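Local coordinates for uncharacterized protein DR_A0006 (Deinococcus radiodurans R1, PDB 3GGN) that is of unknown function but, as a START-like domain of the polyketide cyclase and lipid transport family, probably binds a hydrophobic ligand, at residues Q18-W23 against K73-R78; L32-R37 against R134-R139; G89-R94 against V104-T109. All blocks are in the same frame, centred on the assembly; numbering follows the deposited sequence.

Contact 1. Residues Q18-W23 against K73-R78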
loop_
_atom_site.group_PDB
_atom_site.type_symbol
_atom_site.label_atom_id
_atom_site.label_comp_id
_atom_site.label_asym_id
_atom_site.label_seq_id
_atom_site.Cartn_x
_atom_site.Cartn_y
_atom_site.Cartn_z
ATOM N N GLN B 18 -1.595 -18.605 2.145
ATOM C CA GLN B 18 -1.287 -17.309 2.730
ATOM C C GLN B 18 -1.805 -16.160 1.875
ATOM O O GLN B 18 -2.465 -15.255 2.379
ATOM C CB GLN B 18 0.219 -17.163 2.913
ATOM C CG GLN B 18 0.634 -15.873 3.590
ATOM C CD GLN B 18 2.141 -15.721 3.655
ATOM O OE1 GLN B 18 2.859 -16.668 3.995
ATOM N NE2 GLN B 18 2.631 -14.525 3.341
ATOM N N LEU B 19 -1.508 -16.205 0.580
ATOM C CA LEU B 19 -1.930 -15.153 -0.347
ATOM C C LEU B 19 -3.446 -15.104 -0.457
ATOM O O LEU B 19 -4.041 -14.021 -0.517
ATOM C CB LEU B 19 -1.321 -15.403 -1.723
ATOM C CG LEU B 19 0.204 -15.477 -1.697
ATOM C CD1 LEU B 19 0.694 -15.958 -3.049
ATOM C CD2 LEU B 19 0.804 -14.109 -1.342
ATOM N N TYR B 20 -4.062 -16.282 -0.500
ATOM C CA TYR B 20 -5.512 -16.391 -0.577
ATOM C C TYR B 20 -6.120 -15.722 0.651
ATOM O O TYR B 20 -7.140 -15.041 0.557
ATOM C CB TYR B 20 -5.930 -17.863 -0.610
ATOM C CG TYR B 20 -7.365 -18.108 -0.188
ATOM C CD1 TYR B 20 -8.405 -18.129 -1.125
ATOM C CD2 TYR B 20 -7.686 -18.300 1.153
ATOM C CE1 TYR B 20 -9.731 -18.336 -0.726
ATOM C CE2 TYR B 20 -8.994 -18.503 1.556
ATOM C CZ TYR B 20 -10.014 -18.524 0.618
ATOM O OH TYR B 20 -11.309 -18.753 1.037
ATOM N N ALA B 21 -5.471 -15.918 1.796
ATOM C CA ALA B 21 -5.935 -15.363 3.070
ATOM C C ALA B 21 -6.091 -13.849 3.046
ATOM O O ALA B 21 -7.047 -13.308 3.611
ATOM C CB ALA B 21 -4.982 -15.770 4.184
ATOM N N VAL B 22 -5.156 -13.161 2.401
ATOM C CA VAL B 22 -5.229 -11.706 2.322
ATOM C C VAL B 22 -6.431 -11.312 1.473
ATOM O O VAL B 22 -7.289 -10.546 1.915
ATOM C CB VAL B 22 -3.942 -11.101 1.698
ATOM C CG1 VAL B 22 -4.073 -9.585 1.587
ATOM C CG2 VAL B 22 -2.726 -11.464 2.552
ATOM N N TRP B 23 -6.502 -11.856 0.258
ATOM C CA TRP B 23 -7.603 -11.550 -0.653
ATOM C C TRP B 23 -8.990 -11.890 -0.112
ATOM O O TRP B 23 -9.952 -11.179 -0.392
ATOM C CB TRP B 23 -7.403 -12.261 -1.993
ATOM C CG TRP B 23 -6.316 -11.654 -2.808
ATOM C CD1 TRP B 23 -4.975 -11.805 -2.628
ATOM C CD2 TRP B 23 -6.477 -10.727 -3.886
ATOM N NE1 TRP B 23 -4.285 -11.023 -3.522
ATOM C CE2 TRP B 23 -5.183 -10.351 -4.308
ATOM C CE3 TRP B 23 -7.592 -10.173 -4.532
ATOM C CZ2 TRP B 23 -4.967 -9.442 -5.352
ATOM C CZ3 TRP B 23 -7.380 -9.268 -5.570
ATOM C CH2 TRP B 23 -6.074 -8.913 -5.969
ATOM N N LYS B 73 -7.275 -21.458 -3.411
ATOM C CA LYS B 73 -7.310 -21.711 -4.854
ATOM C C LYS B 73 -7.950 -20.620 -5.696
ATOM O O LYS B 73 -7.385 -20.182 -6.702
ATOM C CB LYS B 73 -8.055 -23.014 -5.158
ATOM C CG LYS B 73 -7.286 -24.301 -4.923
ATOM C CD LYS B 73 -8.126 -25.484 -5.415
ATOM C CE LYS B 73 -7.356 -26.798 -5.412
ATOM N NZ LYS B 73 -7.043 -27.281 -4.041
ATOM N N ARG B 74 -9.143 -20.197 -5.303
ATOM C CA ARG B 74 -9.844 -19.189 -6.077
ATOM C C ARG B 74 -10.961 -18.486 -5.337
ATOM O O ARG B 74 -11.588 -19.047 -4.442
ATOM C CB ARG B 74 -10.431 -19.826 -7.330
ATOM C CG ARG B 74 -11.427 -20.915 -7.023
ATOM C CD ARG B 74 -12.602 -20.871 -7.981
ATOM N NE ARG B 74 -12.192 -21.065 -9.366
ATOM C CZ ARG B 74 -13.020 -20.969 -10.398
ATOM N NH1 ARG B 74 -14.304 -20.684 -10.196
ATOM N NH2 ARG B 74 -12.566 -21.144 -11.629
ATOM N N ILE B 75 -11.209 -17.249 -5.749
ATOM C CA ILE B 75 -12.271 -16.432 -5.191
ATOM C C ILE B 75 -12.883 -15.715 -6.389
ATOM O O ILE B 75 -12.162 -15.125 -7.187
ATOM C CB ILE B 75 -11.727 -15.374 -4.217
ATOM C CG1 ILE B 75 -10.859 -16.039 -3.137
ATOM C CG2 ILE B 75 -12.898 -14.621 -3.589
ATOM C CD1 ILE B 75 -10.248 -15.060 -2.141
ATOM N N ALA B 76 -14.200 -15.796 -6.531
ATOM C CA ALA B 76 -14.897 -15.145 -7.642
ATOM C C ALA B 76 -16.126 -14.428 -7.109
ATOM O O ALA B 76 -16.774 -14.901 -6.168
ATOM C CB ALA B 76 -15.304 -16.178 -8.698
ATOM N N TRP B 77 -16.444 -13.288 -7.716
ATOM C CA TRP B 77 -17.590 -12.494 -7.302
ATOM C C TRP B 77 -18.275 -11.812 -8.481
ATOM O O TRP B 77 -17.690 -11.663 -9.556
ATOM C CB TRP B 77 -17.141 -11.440 -6.292
ATOM C CG TRP B 77 -16.209 -10.428 -6.856
ATOM C CD1 TRP B 77 -16.540 -9.233 -7.439
ATOM C CD2 TRP B 77 -14.779 -10.502 -6.877
ATOM N NE1 TRP B 77 -15.403 -8.559 -7.813
ATOM C CE2 TRP B 77 -14.308 -9.315 -7.479
ATOM C CE3 TRP B 77 -13.847 -11.460 -6.442
ATOM C CZ2 TRP B 77 -12.942 -9.056 -7.660
ATOM C CZ3 TRP B 77 -12.484 -11.201 -6.622
ATOM C CH2 TRP B 77 -12.049 -10.007 -7.225
ATOM N N ARG B 78 -19.520 -11.400 -8.275
ATOM C CA ARG B 78 -20.265 -10.720 -9.322
ATOM C C ARG B 78 -21.369 -9.853 -8.739
ATOM O O ARG B 78 -21.976 -10.186 -7.717
ATOM C CB ARG B 78 -20.873 -11.730 -10.298
ATOM C CG ARG B 78 -21.993 -12.561 -9.709
ATOM C CD ARG B 78 -22.386 -13.679 -10.656
ATOM N NE ARG B 78 -23.393 -14.557 -10.074
ATOM C CZ ARG B 78 -23.667 -15.772 -10.533
ATOM N NH1 ARG B 78 -23.004 -16.246 -11.580
ATOM N NH2 ARG B 78 -24.596 -16.515 -9.943
#
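Tyr20 and Ile75 carry this contact, with Trp23 as a lesser partner; no hydrogen bond joins helix 18-23 to strand 74-78. The apolar packing centres on the CD1-CE1 side of the tyrosine ring, approached obliquely. Tyr20 CE1 lies 3.5 Å from Ile75 CG1, and Tyr20 CD1 is 3.7 Å from Ile75 CD1, where the two side chains cross at about a right angle. Ile75 reaches this spot because its CG1 is anti to its own carbonyl carbon (chi1 -54°) and CD1 continues in an extended line (chi2 179°). The same methyl ends on the helix one turn further on, with Ile75 CD1 4.0 Å from Trp23 CB, so the isoleucine tip fits between Tyr20 and Trp23. Trp23 uses only this CB here; its indole packs edge-to-face with Phe140 and with Phe93.

The carbonyl Arg74 O sits at the edge of the tyrosine ring, near its plane, 4.2 Å from Tyr20 CE1. The phenol hydroxyl looks beyond the strand and is hydrogen-bonded to Asp69, which ties the far end of the ring to strand 59-70.

On the strand side, a classic bulge sets Lys73 and Arg74 together opposite Glu70, immediately before Ile75. Helix and strand run at 22° with axes 9.5 Å apart: a short helix laid nearly parallel to a strand and packed on the concave antiparallel sheet, as in the helix-grip fold of Bet v 1-like and START domains.

Contact 2. Residues L32-R37 against R134-R139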
loop_
_atom_site.group_PDB
_atom_site.type_symbol
_atom_site.label_atom_id
_atom_site.label_comp_id
_atom_site.label_asym_id
_atom_site.label_seq_id
_atom_site.Cartn_x
_atom_site.Cartn_y
_atom_site.Cartn_z
ATOM N N LEU B 32 -5.693 -3.748 -1.694
ATOM C CA LEU B 32 -5.193 -4.549 -2.810
ATOM C C LEU B 32 -5.617 -3.949 -4.151
ATOM O O LEU B 32 -4.799 -3.805 -5.059
ATOM C CB LEU B 32 -5.715 -5.990 -2.712
ATOM C CG LEU B 32 -5.309 -6.806 -1.481
ATOM C CD1 LEU B 32 -5.980 -8.178 -1.519
ATOM C CD2 LEU B 32 -3.799 -6.950 -1.448
ATOM N N MET B 33 -6.900 -3.618 -4.274
ATOM C CA MET B 33 -7.440 -3.022 -5.498
ATOM C C MET B 33 -7.764 -1.566 -5.164
ATOM O O MET B 33 -8.813 -1.261 -4.599
ATOM C CB MET B 33 -8.710 -3.762 -5.933
ATOM C CG MET B 33 -8.568 -5.269 -5.937
ATOM S SD MET B 33 -9.886 -6.132 -6.815
ATOM C CE MET B 33 -8.928 -6.885 -8.073
ATOM N N THR B 34 -6.862 -0.667 -5.533
ATOM C CA THR B 34 -7.021 0.746 -5.211
ATOM C C THR B 34 -8.183 1.504 -5.845
ATOM O O THR B 34 -8.526 2.590 -5.380
ATOM C CB THR B 34 -5.704 1.502 -5.472
ATOM O OG1 THR B 34 -5.325 1.365 -6.846
ATOM C CG2 THR B 34 -4.606 0.934 -4.595
ATOM N N HIS B 35 -8.802 0.955 -6.883
ATOM C CA HIS B 35 -9.934 1.648 -7.501
ATOM C C HIS B 35 -11.182 1.557 -6.617
ATOM O O HIS B 35 -12.145 2.301 -6.805
ATOM C CB HIS B 35 -10.240 1.077 -8.892
ATOM C CG HIS B 35 -10.445 -0.405 -8.914
ATOM N ND1 HIS B 35 -9.446 -1.301 -8.595
ATOM C CD2 HIS B 35 -11.527 -1.151 -9.244
ATOM C CE1 HIS B 35 -9.902 -2.534 -8.732
ATOM N NE2 HIS B 35 -11.162 -2.471 -9.125
ATOM N N LEU B 36 -11.153 0.650 -5.646
ATOM C CA LEU B 36 -12.278 0.459 -4.739
ATOM C C LEU B 36 -12.154 1.356 -3.520
ATOM O O LEU B 36 -11.054 1.578 -3.015
ATOM C CB LEU B 36 -12.342 -0.999 -4.281
ATOM C CG LEU B 36 -12.570 -2.066 -5.353
ATOM C CD1 LEU B 36 -12.587 -3.441 -4.688
ATOM C CD2 LEU B 36 -13.883 -1.808 -6.087
ATOM N N ARG B 37 -13.284 1.871 -3.048
ATOM C CA ARG B 37 -13.294 2.732 -1.874
ATOM C C ARG B 37 -13.562 1.885 -0.635
ATOM O O ARG B 37 -12.864 2.006 0.373
ATOM C CB ARG B 37 -14.377 3.809 -1.995
ATOM C CG ARG B 37 -14.468 4.720 -0.779
ATOM C CD ARG B 37 -15.735 5.564 -0.803
ATOM N NE ARG B 37 -15.871 6.389 0.394
ATOM C CZ ARG B 37 -15.129 7.463 0.655
ATOM N NH1 ARG B 37 -14.191 7.850 -0.202
ATOM N NH2 ARG B 37 -15.319 8.146 1.777
ATOM N N ARG B 134 -1.765 -3.437 -12.360
ATOM C CA ARG B 134 -0.363 -3.872 -12.370
ATOM C C ARG B 134 0.375 -3.331 -11.145
ATOM O O ARG B 134 1.030 -4.083 -10.425
ATOM C CB ARG B 134 0.360 -3.393 -13.638
ATOM C CG ARG B 134 1.888 -3.621 -13.607
ATOM C CD ARG B 134 2.222 -5.091 -13.444
ATOM N NE ARG B 134 1.778 -5.853 -14.603
ATOM C CZ ARG B 134 2.361 -5.791 -15.795
ATOM N NH1 ARG B 134 3.417 -5.008 -15.977
ATOM N NH2 ARG B 134 1.874 -6.492 -16.811
ATOM N N ASP B 135 0.262 -2.028 -10.908
ATOM C CA ASP B 135 0.916 -1.406 -9.763
ATOM C C ASP B 135 0.458 -2.044 -8.447
ATOM O O ASP B 135 1.283 -2.354 -7.585
ATOM C CB ASP B 135 0.632 0.104 -9.720
ATOM C CG ASP B 135 1.221 0.854 -10.912
ATOM O OD1 ASP B 135 2.212 0.366 -11.496
ATOM O OD2 ASP B 135 0.697 1.941 -11.254
ATOM N N ASP B 136 -0.851 -2.226 -8.290
ATOM C CA ASP B 136 -1.396 -2.833 -7.074
ATOM C C ASP B 136 -0.811 -4.231 -6.838
ATOM O O ASP B 136 -0.446 -4.594 -5.703
ATOM C CB ASP B 136 -2.925 -2.942 -7.160
ATOM C CG ASP B 136 -3.625 -1.590 -7.123
ATOM O OD1 ASP B 136 -3.011 -0.583 -6.703
ATOM O OD2 ASP B 136 -4.817 -1.542 -7.496
ATOM N N LEU B 137 -0.723 -5.018 -7.907
ATOM C CA LEU B 137 -0.190 -6.367 -7.815
ATOM C C LEU B 137 1.298 -6.380 -7.480
ATOM O O LEU B 137 1.750 -7.205 -6.694
ATOM C CB LEU B 137 -0.448 -7.129 -9.118
ATOM C CG LEU B 137 -1.902 -7.608 -9.255
ATOM C CD1 LEU B 137 -2.136 -8.197 -10.634
ATOM C CD2 LEU B 137 -2.202 -8.650 -8.169
ATOM N N MET B 138 2.055 -5.462 -8.069
ATOM C CA MET B 138 3.488 -5.397 -7.797
ATOM C C MET B 138 3.735 -5.002 -6.337
ATOM O O MET B 138 4.626 -5.545 -5.677
ATOM C CB MET B 138 4.169 -4.411 -8.752
ATOM C CG MET B 138 4.235 -4.909 -10.188
ATOM S SD MET B 138 4.953 -3.709 -11.337
ATOM C CE MET B 138 6.650 -4.282 -11.406
ATOM N N ARG B 139 2.945 -4.066 -5.821
ATOM C CA ARG B 139 3.116 -3.673 -4.432
ATOM C C ARG B 139 2.774 -4.852 -3.523
ATOM O O ARG B 139 3.464 -5.105 -2.534
ATOM C CB ARG B 139 2.252 -2.447 -4.105
ATOM C CG ARG B 139 2.791 -1.176 -4.770
ATOM C CD ARG B 139 2.160 0.119 -4.256
ATOM N NE ARG B 139 0.789 0.298 -4.722
ATOM C CZ ARG B 139 -0.281 -0.123 -4.058
ATOM N NH1 ARG B 139 -0.132 -0.738 -2.891
ATOM N NH2 ARG B 139 -1.493 0.057 -4.566
#
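Asp136 receives Thr34 from the turn and Arg139 from its own helix, so its carboxylate is the polar centre of the contact. The backbone donor is the clearest: Thr34 N gives its proton to Asp136 OD2 at 3.0 Å, nearly straight at 163°, and comes from above the carboxylate plane, 50° out of it. The threonine hydroxyl is equally near both oxygens, with Thr34 OG1 3.0 Å from Asp136 OD1 and from Asp136 OD2. That hydroxyl stands between the backbone N and the carbonyl carbon of its own residue (chi1 59°), on the same flank as its N-H, and the two groups can therefore serve one carboxylate together.

The charge of Asp136 is met within the helix by Arg139, whose NH2 is 2.7 Å from Asp136 OD1 in a salt bridge. This proximity would probably help keep the buried carboxylate ionised. The Arg139 chain is bent at chi3, and the edge of its guanidinium meets the threonine methyl tip to tip, Arg139 NH2 lying 3.2 Å from Thr34 CG2.

Leu32 O closes in on the root of the aspartate, 2.9 Å from Asp136 CB; with Asp136 OD2 it forms no bond, both being acceptors. In the turn itself Met33 O accepts from Leu36 N, closing a type I beta turn. Arg142 of the second subunit packs on Thr34 and makes a weak hydrogen bond to Leu36 O, and Arg139 of that subunit brings its like charge close to Arg139 here. An aspartate of the long C-terminal helix thus holds the turn that leads into strand 36-41, joining helix to sheet edge in a Bet v 1-like fold.

Contact 3. Residues G89-R94 against V104-T109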
loop_
_atom_site.group_PDB
_atom_site.type_symbol
_atom_site.label_atom_id
_atom_site.label_comp_id
_atom_site.label_asym_id
_atom_site.label_seq_id
_atom_site.Cartn_x
_atom_site.Cartn_y
_atom_site.Cartn_z
ATOM N N GLY B 89 -15.366 -10.423 -10.845
ATOM C CA GLY B 89 -13.950 -10.537 -10.598
ATOM C C GLY B 89 -13.599 -11.965 -10.266
ATOM O O GLY B 89 -14.454 -12.752 -9.843
ATOM N N GLU B 90 -12.333 -12.304 -10.465
ATOM C CA GLU B 90 -11.861 -13.644 -10.182
ATOM C C GLU B 90 -10.370 -13.588 -9.906
ATOM O O GLU B 90 -9.607 -12.995 -10.673
ATOM C CB GLU B 90 -12.137 -14.560 -11.379
ATOM C CG GLU B 90 -11.834 -16.021 -11.121
ATOM C CD GLU B 90 -11.943 -16.877 -12.370
ATOM O OE1 GLU B 90 -11.744 -18.102 -12.259
ATOM O OE2 GLU B 90 -12.224 -16.329 -13.463
ATOM N N VAL B 91 -9.957 -14.178 -8.795
ATOM C CA VAL B 91 -8.543 -14.222 -8.464
ATOM C C VAL B 91 -8.194 -15.683 -8.255
ATOM O O VAL B 91 -8.833 -16.372 -7.461
ATOM C CB VAL B 91 -8.211 -13.431 -7.180
ATOM C CG1 VAL B 91 -6.692 -13.420 -6.967
ATOM C CG2 VAL B 91 -8.726 -12.001 -7.296
ATOM N N LEU B 92 -7.202 -16.161 -8.996
ATOM C CA LEU B 92 -6.762 -17.545 -8.881
ATOM C C LEU B 92 -5.399 -17.571 -8.196
ATOM O O LEU B 92 -4.638 -16.609 -8.280
ATOM C CB LEU B 92 -6.639 -18.189 -10.265
ATOM C CG LEU B 92 -7.888 -18.277 -11.142
ATOM C CD1 LEU B 92 -7.502 -18.863 -12.499
ATOM C CD2 LEU B 92 -8.940 -19.135 -10.460
ATOM N N PHE B 93 -5.108 -18.673 -7.513
ATOM C CA PHE B 93 -3.832 -18.852 -6.829
ATOM C C PHE B 93 -3.317 -20.169 -7.377
ATOM O O PHE B 93 -3.707 -21.244 -6.918
ATOM C CB PHE B 93 -4.056 -18.916 -5.319
ATOM C CG PHE B 93 -4.652 -17.656 -4.753
ATOM C CD1 PHE B 93 -3.860 -16.529 -4.550
ATOM C CD2 PHE B 93 -6.018 -17.575 -4.485
ATOM C CE1 PHE B 93 -4.415 -15.341 -4.090
ATOM C CE2 PHE B 93 -6.593 -16.383 -4.023
ATOM C CZ PHE B 93 -5.786 -15.264 -3.825
ATOM N N ARG B 94 -2.448 -20.071 -8.376
ATOM C CA ARG B 94 -1.911 -21.248 -9.051
ATOM C C ARG B 94 -0.440 -21.490 -8.778
ATOM O O ARG B 94 0.308 -20.566 -8.478
ATOM C CB ARG B 94 -2.090 -21.099 -10.564
ATOM C CG ARG B 94 -3.377 -20.421 -10.978
ATOM C CD ARG B 94 -3.513 -20.343 -12.489
ATOM N NE ARG B 94 -2.406 -19.658 -13.152
ATOM C CZ ARG B 94 -2.386 -19.385 -14.457
ATOM N NH1 ARG B 94 -3.407 -19.735 -15.223
ATOM N NH2 ARG B 94 -1.352 -18.768 -15.002
ATOM N N VAL B 104 -0.527 -15.397 -8.800
ATOM C CA VAL B 104 -1.835 -14.821 -8.527
ATOM C C VAL B 104 -2.348 -14.224 -9.827
ATOM O O VAL B 104 -1.701 -13.356 -10.409
ATOM C CB VAL B 104 -1.745 -13.701 -7.463
ATOM C CG1 VAL B 104 -3.104 -13.044 -7.279
ATOM C CG2 VAL B 104 -1.256 -14.279 -6.142
ATOM N N VAL B 105 -3.503 -14.694 -10.289
ATOM C CA VAL B 105 -4.083 -14.192 -11.530
ATOM C C VAL B 105 -5.366 -13.435 -11.200
ATOM O O VAL B 105 -6.258 -13.966 -10.536
ATOM C CB VAL B 105 -4.384 -15.362 -12.511
ATOM C CG1 VAL B 105 -4.912 -14.828 -13.831
ATOM C CG2 VAL B 105 -3.120 -16.178 -12.741
ATOM N N VAL B 106 -5.447 -12.182 -11.640
ATOM C CA VAL B 106 -6.618 -11.358 -11.361
ATOM C C VAL B 106 -7.307 -10.932 -12.647
ATOM O O VAL B 106 -6.655 -10.455 -13.576
ATOM C CB VAL B 106 -6.230 -10.084 -10.560
ATOM C CG1 VAL B 106 -7.464 -9.231 -10.283
ATOM C CG2 VAL B 106 -5.560 -10.471 -9.260
ATOM N N ARG B 107 -8.626 -11.120 -12.697
ATOM C CA ARG B 107 -9.427 -10.736 -13.851
ATOM C C ARG B 107 -10.650 -9.955 -13.367
ATOM O O ARG B 107 -11.475 -10.484 -12.614
ATOM C CB ARG B 107 -9.884 -11.966 -14.644
ATOM C CG ARG B 107 -10.658 -11.600 -15.907
ATOM C CD ARG B 107 -11.053 -12.816 -16.728
ATOM N NE ARG B 107 -11.691 -12.422 -17.984
ATOM C CZ ARG B 107 -12.132 -13.278 -18.901
ATOM N NH1 ARG B 107 -12.007 -14.585 -18.710
ATOM N NH2 ARG B 107 -12.701 -12.829 -20.010
ATOM N N LEU B 108 -10.755 -8.699 -13.797
ATOM C CA LEU B 108 -11.864 -7.832 -13.406
ATOM C C LEU B 108 -12.592 -7.290 -14.625
ATOM O O LEU B 108 -11.968 -6.953 -15.640
ATOM C CB LEU B 108 -11.344 -6.648 -12.593
ATOM C CG LEU B 108 -10.355 -6.967 -11.471
ATOM C CD1 LEU B 108 -9.776 -5.661 -10.937
ATOM C CD2 LEU B 108 -11.052 -7.762 -10.369
ATOM N N THR B 109 -13.914 -7.211 -14.520
ATOM C CA THR B 109 -14.742 -6.683 -15.602
ATOM C C THR B 109 -15.709 -5.673 -14.990
ATOM O O THR B 109 -16.300 -5.929 -13.945
ATOM C CB THR B 109 -15.561 -7.797 -16.298
ATOM O OG1 THR B 109 -16.577 -8.273 -15.405
ATOM C CG2 THR B 109 -14.660 -8.958 -16.690
HETATM O O HOH W 1 -8.426 -14.689 -12.444
#
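Strands 89-94 and 104-109 run antiparallel at 169°, and the hydrogen-bonded pairs Glu90-Arg107 and Leu92-Val105 each carry two backbone bonds, from 2.8 Å for Leu92 N to Val105 O up to 3.0 Å for Val105 N to Leu92 O. Between these pairs a water donates to both Glu90 O and Val105 O, two acceptors that could not bond each other.

On the face bearing Val91, Phe93, Val104 and Val106, side chains touch in pairs. Val104 divides its branches: CG1, anti to its backbone N (chi1 176°), meets Val91 CG1 at 3.6 Å, while CG2 lies 3.8 Å from Phe93 CD1. Val91 CG1 also lies 3.9 Å from Val106 CG2, the two side chains pointing the same way. An alanine in place of Val104 would probably open a gap beside Val91 and leave the Phe93 ring less restrained. Helix 16-24 covers this side through Leu19 and Trp23.

Across the sheet, Val105 CG2 sits over one face of the Arg94 guanidinium, offset toward its rim and 3.6 Å from Arg94 NE; the arginine's charge is paired with Glu103 in a salt bridge. Leu92 CB and Val105 CB stand 4.3 Å apart on this same outer face.

One face apolar under a helix, the other mixed, with Glu90 and Arg107 beside Leu92 and Val105: an antiparallel beta hairpin between strands 4-12 and 74-79, toward one side of the curved sheet of a START-like domain.

Overall arrangement
The contacts share one antiparallel sheet and the helices on it. Contacts 1 and 3 are neighbours, their centres about 8 Å apart, because strand 74-79 pairs with strand 86-95. Contact 2 lies about 15 Å from contact 1 and 13 Å from contact 3, centre to centre. Along the chain contact 1 closes before contact 3 opens, contact 3 falls between the two halves of contact 2, and contacts 1 and 2 interleave. Trp23 and Met33 bring them together, Trp23 packing on Leu32, Val91 and Leu137, and Met33 on Val106 and Leu108. Early helices, the hairpin of strands 86-95 and 102-111 and the C-terminal helix form one apolar core, consistent with Bet v 1-like relatives that bind hydrophobic ligands between sheet and helix.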